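Local coordinates for glycoprotein (PDB 5MDM) that probably attaches Chandipura virus to host-cell receptors and, triggered by the acidity of the endosome, fuses the viral and endosomal membranes, at residues 61-66 with 121-126; 78-83 with 107-112; 85-90 with 164-169; 57-62 with 127-132. All coordinates share one frame; numbering follows the deposited sequence.

Interaction 1: 61-66 with 121-126; sequences AAKWVT and DSEFLV
Ala62, Trp64 and Thr66 pair with Val126, Phe124 and Ser122 as three hydrogen-bonded pairs of an antiparallel beta sheet, the sheet of the class III fusion domain. The axes of the two short segments diverge by 156° in N-to-C direction. Six backbone bonds, two per pair, hold them; the straightest runs from Trp64 N to Phe124 O at 2.9 Å. Between these pairs lie the non-hydrogen-bonded ones, Lys63 with Leu125 and Val65 with Glu123, where backbone CA-H...O contacts add to the bonding, as from Glu123 CA to Trp64 O at 3.3 Å.

The aromatic contact lies on the face of Ala62, Trp64, Ser122 and Val126. Trp64 has CG anti to its carbonyl carbon (chi1 -66°), and Val126 CG2 sits over the indole, 3.6 Å from the centroid of the five-membered ring and 15° off its normal. The ring of Phe109 also meets this indole. On the same face, Thr66 OG1 and Ser122 OG bond to Pro110 O and Pro111 O, tying both strands to the 107-112 loop.

Charged and aliphatic groups occupy the other face. Lys63 and Glu123 lie side by side and point the same way, but NZ of Lys63 stays 4.0 Å from OE1 of Glu123, too far for a salt bridge. Val65 splits its methyls: CG2 lies 3.7 Å from Glu123 CB, and CG1 an equal 3.7 Å from Asp121 CB. Beside the lysine chain, Leu125 CD1 reaches Lys63 CG at 3.8 Å.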
# COMPACT_ATOMS: atom_id res chain seq x y z
N ALA A 61 22.25 22.61 28.67
CA ALA A 61 23.37 22.97 29.52
C ALA A 61 22.89 23.62 30.80
O ALA A 61 22.07 24.54 30.78
CB ALA A 61 24.32 23.89 28.78
N ALA A 62 23.42 23.15 31.93
CA ALA A 62 23.07 23.73 33.22
C ALA A 62 24.19 23.51 34.23
O ALA A 62 24.66 22.39 34.40
CB ALA A 62 21.77 23.15 33.74
N LYS A 63 24.60 24.59 34.90
CA LYS A 63 25.58 24.48 35.97
C LYS A 63 24.92 23.99 37.25
O LYS A 63 23.95 24.57 37.72
CB LYS A 63 26.28 25.83 36.20
CG LYS A 63 27.30 26.17 35.11
CD LYS A 63 27.98 27.51 35.34
CE LYS A 63 27.02 28.67 35.16
NZ LYS A 63 27.72 29.98 35.25
N TRP A 64 25.44 22.90 37.80
CA TRP A 64 24.98 22.41 39.10
C TRP A 64 25.90 22.98 40.17
O TRP A 64 27.09 22.68 40.20
CB TRP A 64 24.97 20.88 39.15
CG TRP A 64 23.97 20.24 38.23
CD1 TRP A 64 23.57 20.68 36.99
CD2 TRP A 64 23.22 19.04 38.47
NE1 TRP A 64 22.64 19.83 36.46
CE2 TRP A 64 22.40 18.81 37.35
CE3 TRP A 64 23.17 18.14 39.54
CZ2 TRP A 64 21.54 17.72 37.26
CZ3 TRP A 64 22.31 17.05 39.45
CH2 TRP A 64 21.51 16.86 38.32
N VAL A 65 25.33 23.82 41.03
CA VAL A 65 26.12 24.59 41.99
C VAL A 65 25.91 24.14 43.44
O VAL A 65 24.79 24.20 43.96
CB VAL A 65 25.80 26.09 41.88
CG1 VAL A 65 26.56 26.87 42.95
CG2 VAL A 65 26.14 26.60 40.49
N THR A 66 26.99 23.70 44.07
CA THR A 66 27.01 23.42 45.49
C THR A 66 27.61 24.62 46.22
O THR A 66 28.78 24.95 46.02
CB THR A 66 27.86 22.18 45.82
OG1 THR A 66 27.26 21.02 45.21
CG2 THR A 66 27.93 21.96 47.32
N ASP A 121 31.16 29.03 46.29
CA ASP A 121 30.52 27.84 45.74
C ASP A 121 31.34 27.15 44.65
O ASP A 121 32.18 27.77 44.00
CB ASP A 121 29.12 28.18 45.21
CG ASP A 121 29.13 29.37 44.26
OD1 ASP A 121 28.08 30.04 44.15
OD2 ASP A 121 30.18 29.62 43.63
N SER A 122 31.10 25.85 44.48
CA SER A 122 31.74 25.08 43.43
C SER A 122 30.67 24.61 42.45
O SER A 122 29.53 24.35 42.84
CB SER A 122 32.50 23.88 44.02
OG SER A 122 31.66 23.08 44.83
N GLU A 123 31.02 24.49 41.18
CA GLU A 123 30.03 24.17 40.16
C GLU A 123 30.49 23.15 39.12
O GLU A 123 31.67 23.08 38.78
CB GLU A 123 29.54 25.45 39.47
CG GLU A 123 30.66 26.30 38.90
CD GLU A 123 30.18 27.60 38.29
OE1 GLU A 123 28.99 27.93 38.48
OE2 GLU A 123 30.98 28.28 37.62
N PHE A 124 29.52 22.37 38.64
CA PHE A 124 29.74 21.35 37.62
C PHE A 124 28.88 21.67 36.40
O PHE A 124 27.65 21.63 36.50
CB PHE A 124 29.29 19.98 38.15
CG PHE A 124 30.42 19.04 38.46
CD1 PHE A 124 31.68 19.24 37.93
CD2 PHE A 124 30.21 17.94 39.27
CE1 PHE A 124 32.72 18.36 38.21
CE2 PHE A 124 31.24 17.06 39.56
CZ PHE A 124 32.49 17.27 39.03
N LEU A 125 29.49 21.96 35.26
CA LEU A 125 28.71 22.22 34.05
C LEU A 125 28.17 20.93 33.44
O LEU A 125 28.90 20.15 32.83
CB LEU A 125 29.50 23.02 33.02
CG LEU A 125 28.72 23.41 31.76
CD1 LEU A 125 27.31 23.86 32.12
CD2 LEU A 125 29.44 24.51 30.99
N VAL A 126 26.87 20.71 33.62
CA VAL A 126 26.22 19.48 33.21
C VAL A 126 25.49 19.62 31.88
O VAL A 126 24.64 20.50 31.71
CB VAL A 126 25.21 19.02 34.29
CG1 VAL A 126 24.33 17.89 33.76
CG2 VAL A 126 25.94 18.59 35.56

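Interaction 2: 78-83 with 107-112; sequences ITHSIH and LGFPPE
His80 lays its side chain over the ring of Phe109, and the contact starts at the first carbon. Its CB is 3.4 Å from Phe109 CZ and stands over that ring's face, 20° off the normal, which makes a CH-pi contact. Because CG is anti to the carbonyl carbon (chi1 -74°), the chain then continues over the phenyl: His80 CG comes to 4.0 Å from Phe109 CG. Beyond it the ring atoms divide. ND1 faces CD1 of Phe109, while His80 CD2 faces Phe109 CD2 at 4.0 Å. The result is an offset face-to-face stack with centroids of the His80 and Phe109 rings 4.3 Å apart and planes at 14°. Nearer the tip, His80 NE2 is still 5.6 Å from Glu112 OE1, so the carboxylate lies near the imidazole without touching it.

The stack fastens a loop to a sheet. Residues 78-83 belong to strand 77-85, paired with strand 56-69 in the fusion domain, whereas 107-112 is irregular chain between helix 89-101 and strand 120-131. Strand 56-69 also borders this loop.

At the rim of the phenyl, near its plane, Ser81 O lies 3.2 Å from Phe109 CE2. Ile82 crosses Phe109 at about a right angle, with CG1 4.0 Å from CZ of that ring. Ile78 instead meets Glu112, CG1 lying 3.6 Å from the carboxyl carbon CD, and Glu112 OE2 has a long, weak ion pair with Lys76.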
# COMPACT_ATOMS: atom_id res chain seq x y z
N ILE A 78 24.90 24.31 53.66
CA ILE A 78 25.14 23.96 52.26
C ILE A 78 23.84 23.98 51.47
O ILE A 78 22.86 23.35 51.86
CB ILE A 78 25.76 22.55 52.13
CG1 ILE A 78 26.96 22.40 53.06
CG2 ILE A 78 26.16 22.27 50.69
CD1 ILE A 78 28.12 23.29 52.72
N THR A 79 23.84 24.71 50.36
CA THR A 79 22.69 24.73 49.47
C THR A 79 23.05 24.15 48.11
O THR A 79 24.21 24.13 47.72
CB THR A 79 22.11 26.15 49.29
OG1 THR A 79 23.14 27.02 48.82
CG2 THR A 79 21.56 26.67 50.60
N HIS A 80 22.04 23.66 47.40
CA HIS A 80 22.24 23.10 46.08
C HIS A 80 21.31 23.75 45.07
O HIS A 80 20.09 23.73 45.24
CB HIS A 80 22.02 21.58 46.11
CG HIS A 80 23.13 20.82 46.76
ND1 HIS A 80 22.92 19.63 47.42
CD2 HIS A 80 24.45 21.07 46.85
CE1 HIS A 80 24.07 19.18 47.89
NE2 HIS A 80 25.02 20.04 47.56
N SER A 81 21.88 24.33 44.02
CA SER A 81 21.08 24.98 42.98
C SER A 81 21.45 24.48 41.59
O SER A 81 22.48 23.83 41.42
CB SER A 81 21.24 26.50 43.05
OG SER A 81 22.57 26.88 42.75
N ILE A 82 20.61 24.78 40.61
CA ILE A 82 20.92 24.48 39.21
C ILE A 82 20.59 25.67 38.33
O ILE A 82 19.47 26.17 38.35
CB ILE A 82 20.15 23.24 38.70
CG1 ILE A 82 20.54 21.99 39.49
CG2 ILE A 82 20.42 23.04 37.22
CD1 ILE A 82 19.99 20.70 38.91
N HIS A 83 21.57 26.13 37.56
CA HIS A 83 21.40 27.30 36.71
C HIS A 83 21.47 26.93 35.23
O HIS A 83 22.54 26.61 34.72
CB HIS A 83 22.47 28.35 37.02
CG HIS A 83 22.52 28.76 38.46
ND1 HIS A 83 21.43 28.64 39.30
CD2 HIS A 83 23.52 29.28 39.21
CE1 HIS A 83 21.76 29.07 40.51
NE2 HIS A 83 23.02 29.47 40.48
N LEU A 107 26.94 13.41 36.53
CA LEU A 107 27.73 13.22 37.75
C LEU A 107 27.07 13.84 38.99
O LEU A 107 27.48 13.58 40.12
CB LEU A 107 29.15 13.76 37.57
CG LEU A 107 30.22 13.42 38.61
CD1 LEU A 107 30.20 11.93 38.95
CD2 LEU A 107 31.60 13.84 38.12
N GLY A 108 26.04 14.65 38.77
CA GLY A 108 25.32 15.27 39.87
C GLY A 108 26.04 16.47 40.45
O GLY A 108 26.92 17.06 39.81
N PHE A 109 25.68 16.83 41.68
CA PHE A 109 26.25 18.01 42.34
C PHE A 109 27.74 17.87 42.65
O PHE A 109 28.24 16.75 42.83
CB PHE A 109 25.48 18.33 43.63
CG PHE A 109 24.16 19.01 43.39
CD1 PHE A 109 22.97 18.36 43.65
CD2 PHE A 109 24.12 20.31 42.91
CE1 PHE A 109 21.76 18.99 43.43
CE2 PHE A 109 22.90 20.94 42.70
CZ PHE A 109 21.72 20.28 42.95
N PRO A 110 28.45 19.00 42.71
CA PRO A 110 29.86 19.06 43.10
C PRO A 110 30.05 18.88 44.61
O PRO A 110 29.15 19.23 45.38
CB PRO A 110 30.27 20.49 42.70
CG PRO A 110 29.26 20.93 41.72
CD PRO A 110 27.99 20.28 42.15
N PRO A 111 31.21 18.34 45.02
CA PRO A 111 31.51 18.20 46.44
C PRO A 111 31.58 19.56 47.12
O PRO A 111 31.92 20.55 46.47
CB PRO A 111 32.89 17.53 46.44
CG PRO A 111 33.47 17.86 45.11
CD PRO A 111 32.31 17.88 44.17
N GLU A 112 31.26 19.60 48.41
CA GLU A 112 31.24 20.85 49.16
C GLU A 112 32.62 21.49 49.21
O GLU A 112 33.60 20.84 49.55
CB GLU A 112 30.72 20.61 50.58
CG GLU A 112 29.36 19.94 50.63
CD GLU A 112 28.94 19.60 52.04
OE1 GLU A 112 27.90 18.92 52.21
OE2 GLU A 112 29.65 20.00 52.99

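Interaction 3: 85-90 with 164-169; sequences IKPTRS and SSVWIP
Pro87 and Val166 carry the side-chain part of this contact, running alongside in opposite senses, with Pro87 CG 3.8 Å from Val166 CG2. That methyl takes the crowded position between the backbone N and the carbonyl carbon, while CG1 is anti to the carbonyl carbon (chi1 -58°). Both methyls therefore meet the proline: Pro87 CG is 4.0 Å from Val166 CG1 as well, and Pro87 CD is 4.1 Å from the same CG1. On its other flank CG1 meets Lys86, whose extended chain crosses the valine at about a right angle with CE 4.0 Å from Val166 CG1. On the backbone side, Pro87 CD rests 3.3 Å from Ser164 O. Ile85 O also lies near Ser164 O, a pair of acceptors between which no bond forms. After Pro87 the chain turns into helix 89-101, with Thr88 at the N-cap.

One shell out, Ala61 of strand 56-69 bonds both segments, its N to Ser164 O and its O to Ile85 N, and so brings Ile85 and Ser164 side by side. The far end of Lys86 is fixed by a salt bridge from NZ to Asp159 OD2. Ser164 OG makes a weak hydrogen bond with His60 ND1 and lies close to His162; by similarity both histidines are pH sensors of the pre-fusion state, so the contact adjoins the fusion domain's probable acid-sensing cluster.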
# COMPACT_ATOMS: atom_id res chain seq x y z
N ILE A 85 21.99 27.35 31.51
CA ILE A 85 22.74 28.27 30.65
C ILE A 85 22.76 27.77 29.21
O ILE A 85 22.51 26.59 28.96
CB ILE A 85 24.20 28.46 31.13
CG1 ILE A 85 24.98 27.14 31.02
CG2 ILE A 85 24.24 29.00 32.55
CD1 ILE A 85 26.45 27.28 31.33
N LYS A 86 23.03 28.67 28.28
CA LYS A 86 23.12 28.28 26.88
C LYS A 86 24.48 27.69 26.58
O LYS A 86 25.51 28.31 26.85
CB LYS A 86 22.85 29.47 25.95
CG LYS A 86 22.86 29.11 24.48
CD LYS A 86 22.49 30.29 23.60
CE LYS A 86 22.54 29.91 22.14
NZ LYS A 86 22.15 31.04 21.27
N PRO A 87 24.50 26.47 26.03
CA PRO A 87 25.75 25.76 25.74
C PRO A 87 26.49 26.39 24.57
O PRO A 87 25.86 26.96 23.68
CB PRO A 87 25.28 24.36 25.37
CG PRO A 87 23.90 24.56 24.84
CD PRO A 87 23.32 25.68 25.64
N THR A 88 27.81 26.29 24.58
CA THR A 88 28.60 26.68 23.43
C THR A 88 28.54 25.55 22.42
O THR A 88 28.04 24.46 22.73
CB THR A 88 30.07 26.93 23.81
OG1 THR A 88 30.73 25.68 24.03
CG2 THR A 88 30.17 27.79 25.06
N ARG A 89 29.03 25.79 21.21
CA ARG A 89 29.06 24.74 20.20
C ARG A 89 30.03 23.64 20.63
O ARG A 89 29.78 22.46 20.39
CB ARG A 89 29.45 25.32 18.84
CG ARG A 89 28.44 26.33 18.30
CD ARG A 89 28.82 26.80 16.91
NE ARG A 89 27.71 27.49 16.26
CZ ARG A 89 27.70 27.86 14.98
NH1 ARG A 89 28.75 27.61 14.21
NH2 ARG A 89 26.65 28.49 14.48
N SER A 90 31.12 24.04 21.27
CA SER A 90 32.12 23.09 21.75
C SER A 90 31.55 22.15 22.80
O SER A 90 31.76 20.93 22.74
CB SER A 90 33.33 23.84 22.31
OG SER A 90 34.29 22.93 22.84
N SER A 164 18.08 27.16 27.99
CA SER A 164 18.97 26.09 28.39
C SER A 164 19.45 25.20 27.24
O SER A 164 20.59 24.75 27.23
CB SER A 164 18.31 25.22 29.47
OG SER A 164 17.08 24.69 29.03
N SER A 165 18.58 24.96 26.27
CA SER A 165 18.87 23.97 25.23
C SER A 165 19.06 24.55 23.83
O SER A 165 18.48 25.57 23.48
CB SER A 165 17.76 22.90 25.18
OG SER A 165 17.77 22.11 26.35
N VAL A 166 19.89 23.87 23.04
CA VAL A 166 19.99 24.14 21.60
C VAL A 166 19.77 22.84 20.84
O VAL A 166 19.51 21.80 21.44
CB VAL A 166 21.36 24.75 21.20
CG1 VAL A 166 21.61 26.04 21.96
CG2 VAL A 166 22.48 23.75 21.42
N TRP A 167 19.86 22.89 19.51
CA TRP A 167 19.64 21.70 18.70
C TRP A 167 20.78 21.43 17.72
O TRP A 167 21.21 22.31 16.98
CB TRP A 167 18.32 21.80 17.93
CG TRP A 167 17.98 20.56 17.17
CD1 TRP A 167 17.37 19.44 17.66
CD2 TRP A 167 18.24 20.30 15.78
NE1 TRP A 167 17.23 18.50 16.66
CE2 TRP A 167 17.76 19.00 15.50
CE3 TRP A 167 18.83 21.03 14.75
CZ2 TRP A 167 17.84 18.43 14.24
CZ3 TRP A 167 18.92 20.46 13.50
CH2 TRP A 167 18.43 19.17 13.25
N ILE A 168 21.28 20.20 17.74
CA ILE A 168 22.34 19.78 16.84
C ILE A 168 21.83 18.66 15.94
O ILE A 168 21.29 17.68 16.43
CB ILE A 168 23.56 19.26 17.61
CG1 ILE A 168 23.85 20.15 18.82
CG2 ILE A 168 24.77 19.18 16.70
CD1 ILE A 168 24.19 21.57 18.45
N PRO A 169 21.99 18.81 14.62
CA PRO A 169 21.63 17.71 13.72
C PRO A 169 22.59 16.54 13.92
O PRO A 169 23.79 16.76 14.08
CB PRO A 169 21.83 18.32 12.33
CG PRO A 169 22.83 19.41 12.54
CD PRO A 169 22.52 19.98 13.89

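Interaction 4: 57-62 with 127-132; sequences FLCHAA and IMITPH
Phe57, His60 and His132 each have a partner from the facing segment placed obliquely to the ring. Phe57 meets Ile129 with CD2 3.5 Å from Ile129 CG2, and its CE2 is 3.9 Å from Pro131 CG. His60 and Met128 lie side by side and point the same way. With His60 CG anti to the backbone N (chi1 166°), CD2 of its ring comes 3.5 Å from Met128 SD, and the sulfur stands 52° off the ring normal, an oblique Met-aromatic contact. Leu58 CD1 lies 4.1 Å from CD2 of the His132 ring, and His132 CB is nearer to it still.

Aliphatic contacts fill the face bearing Phe57, Cys59 and Ala61. Ile127 uses two branches there: CG2 is 3.7 Å from Cys59 SG, and CD1 is 3.6 Å from Ala61 CB. Ile129 CD1 lies 3.8 Å from Cys59 CA. Helix 89-101 covers this face, through Ala95, Leu96 and Tyr99, and the Cys59-Cys92 disulfide fastens strand to helix.

Four backbone hydrogen bonds join the strands, two each between Leu58 and Thr130 and between His60 and Met128; Leu58 N to Thr130 O measures 2.9 Å. The short strand axes lie 160° apart in direction, and Cys59-Ile129 and Ala61-Ile127 are non-hydrogen-bonded pairs. This is an antiparallel strand pair of the fusion-domain sheet: a helix packs on one face, while the other carries His60, by similarity a pre-fusion pH sensor, beside Met128, a site of interaction with host Vim.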
# COMPACT_ATOMS: atom_id res chain seq x y z
N PHE A 57 19.52 16.24 18.19
CA PHE A 57 19.76 16.15 19.62
C PHE A 57 19.51 17.51 20.24
O PHE A 57 19.94 18.53 19.70
CB PHE A 57 21.20 15.73 19.89
CG PHE A 57 21.54 14.36 19.38
CD1 PHE A 57 22.30 14.20 18.24
CD2 PHE A 57 21.08 13.23 20.04
CE1 PHE A 57 22.61 12.94 17.77
CE2 PHE A 57 21.38 11.97 19.57
CZ PHE A 57 22.15 11.83 18.44
N LEU A 58 18.80 17.51 21.35
CA LEU A 58 18.68 18.71 22.17
C LEU A 58 19.83 18.71 23.16
O LEU A 58 19.92 17.84 24.03
CB LEU A 58 17.33 18.76 22.88
CG LEU A 58 16.16 19.29 22.04
CD1 LEU A 58 14.84 19.08 22.76
CD2 LEU A 58 16.37 20.77 21.72
N CYS A 59 20.72 19.68 22.99
CA CYS A 59 21.86 19.86 23.87
C CYS A 59 21.48 20.83 24.99
O CYS A 59 21.38 22.04 24.77
CB CYS A 59 23.05 20.40 23.07
SG CYS A 59 24.62 20.49 23.96
N HIS A 60 21.23 20.29 26.17
CA HIS A 60 20.89 21.10 27.34
C HIS A 60 22.12 21.38 28.19
O HIS A 60 22.94 20.50 28.40
CB HIS A 60 19.84 20.38 28.20
CG HIS A 60 19.68 20.97 29.56
ND1 HIS A 60 18.83 22.02 29.83
CD2 HIS A 60 20.28 20.66 30.74
CE1 HIS A 60 18.90 22.33 31.11
NE2 HIS A 60 19.77 21.52 31.69
N ALA A 61 22.25 22.61 28.67
CA ALA A 61 23.37 22.97 29.52
C ALA A 61 22.89 23.62 30.80
O ALA A 61 22.07 24.54 30.78
CB ALA A 61 24.32 23.89 28.78
N ALA A 62 23.42 23.15 31.93
CA ALA A 62 23.07 23.73 33.22
C ALA A 62 24.19 23.51 34.23
O ALA A 62 24.66 22.39 34.40
CB ALA A 62 21.77 23.15 33.74
N ILE A 127 25.83 18.74 30.94
CA ILE A 127 25.15 18.71 29.65
C ILE A 127 24.26 17.48 29.53
O ILE A 127 24.68 16.37 29.84
CB ILE A 127 26.14 18.70 28.47
CG1 ILE A 127 27.21 19.79 28.64
CG2 ILE A 127 25.39 18.91 27.16
CD1 ILE A 127 26.70 21.18 28.37
N MET A 128 23.02 17.69 29.08
CA MET A 128 22.06 16.60 28.90
C MET A 128 21.60 16.53 27.44
O MET A 128 21.05 17.49 26.91
CB MET A 128 20.86 16.79 29.83
CG MET A 128 21.24 17.05 31.28
SD MET A 128 19.84 17.52 32.31
CE MET A 128 20.68 18.24 33.72
N ILE A 129 21.84 15.38 26.81
CA ILE A 129 21.52 15.20 25.40
C ILE A 129 20.23 14.42 25.20
O ILE A 129 20.18 13.21 25.42
CB ILE A 129 22.66 14.45 24.67
CG1 ILE A 129 23.94 15.28 24.69
CG2 ILE A 129 22.26 14.13 23.24
CD1 ILE A 129 23.83 16.59 23.94
N THR A 130 19.18 15.12 24.79
CA THR A 130 17.88 14.48 24.55
C THR A 130 17.56 14.43 23.06
O THR A 130 17.18 15.45 22.49
CB THR A 130 16.74 15.22 25.27
OG1 THR A 130 17.00 15.26 26.68
CG2 THR A 130 15.41 14.53 25.01
N PRO A 131 17.72 13.25 22.44
CA PRO A 131 17.46 13.06 21.01
C PRO A 131 16.09 13.60 20.59
O PRO A 131 15.06 13.14 21.09
CB PRO A 131 17.51 11.54 20.85
CG PRO A 131 18.41 11.08 21.93
CD PRO A 131 18.15 12.00 23.09
N HIS A 132 16.09 14.57 19.68
CA HIS A 132 14.86 15.20 19.20
C HIS A 132 14.85 15.32 17.67
O HIS A 132 15.73 15.95 17.08
CB HIS A 132 14.69 16.58 19.84
CG HIS A 132 13.53 17.36 19.31
ND1 HIS A 132 12.31 16.79 19.04
CD2 HIS A 132 13.41 18.67 18.99
CE1 HIS A 132 11.48 17.71 18.58
NE2 HIS A 132 12.13 18.87 18.54

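Interactions 1 and 4, both partly buried, are successive lengths of one strand pair, 56-69 with 120-131, and share Ala61 and Ala62; both combine backbone bonding with two differently covered faces. Interaction 2 is a surface contact of aromatic and aliphatic packing plus an isoleucine against a carboxylate, about 6 Å from interaction 1, centre to centre. There the 107-112 loop reaches both strands 56-69 and 77-85. Interaction 3, smaller and partly buried, lies about 7 Å from interaction 4 between centres, and its strand 165-169 bonds to strand 56-69. Strand 56-69 thus links all four. Interactions 3 and 4 lie toward helix 89-101, whereas interactions 1 and 2 lie farther from the chain's centre.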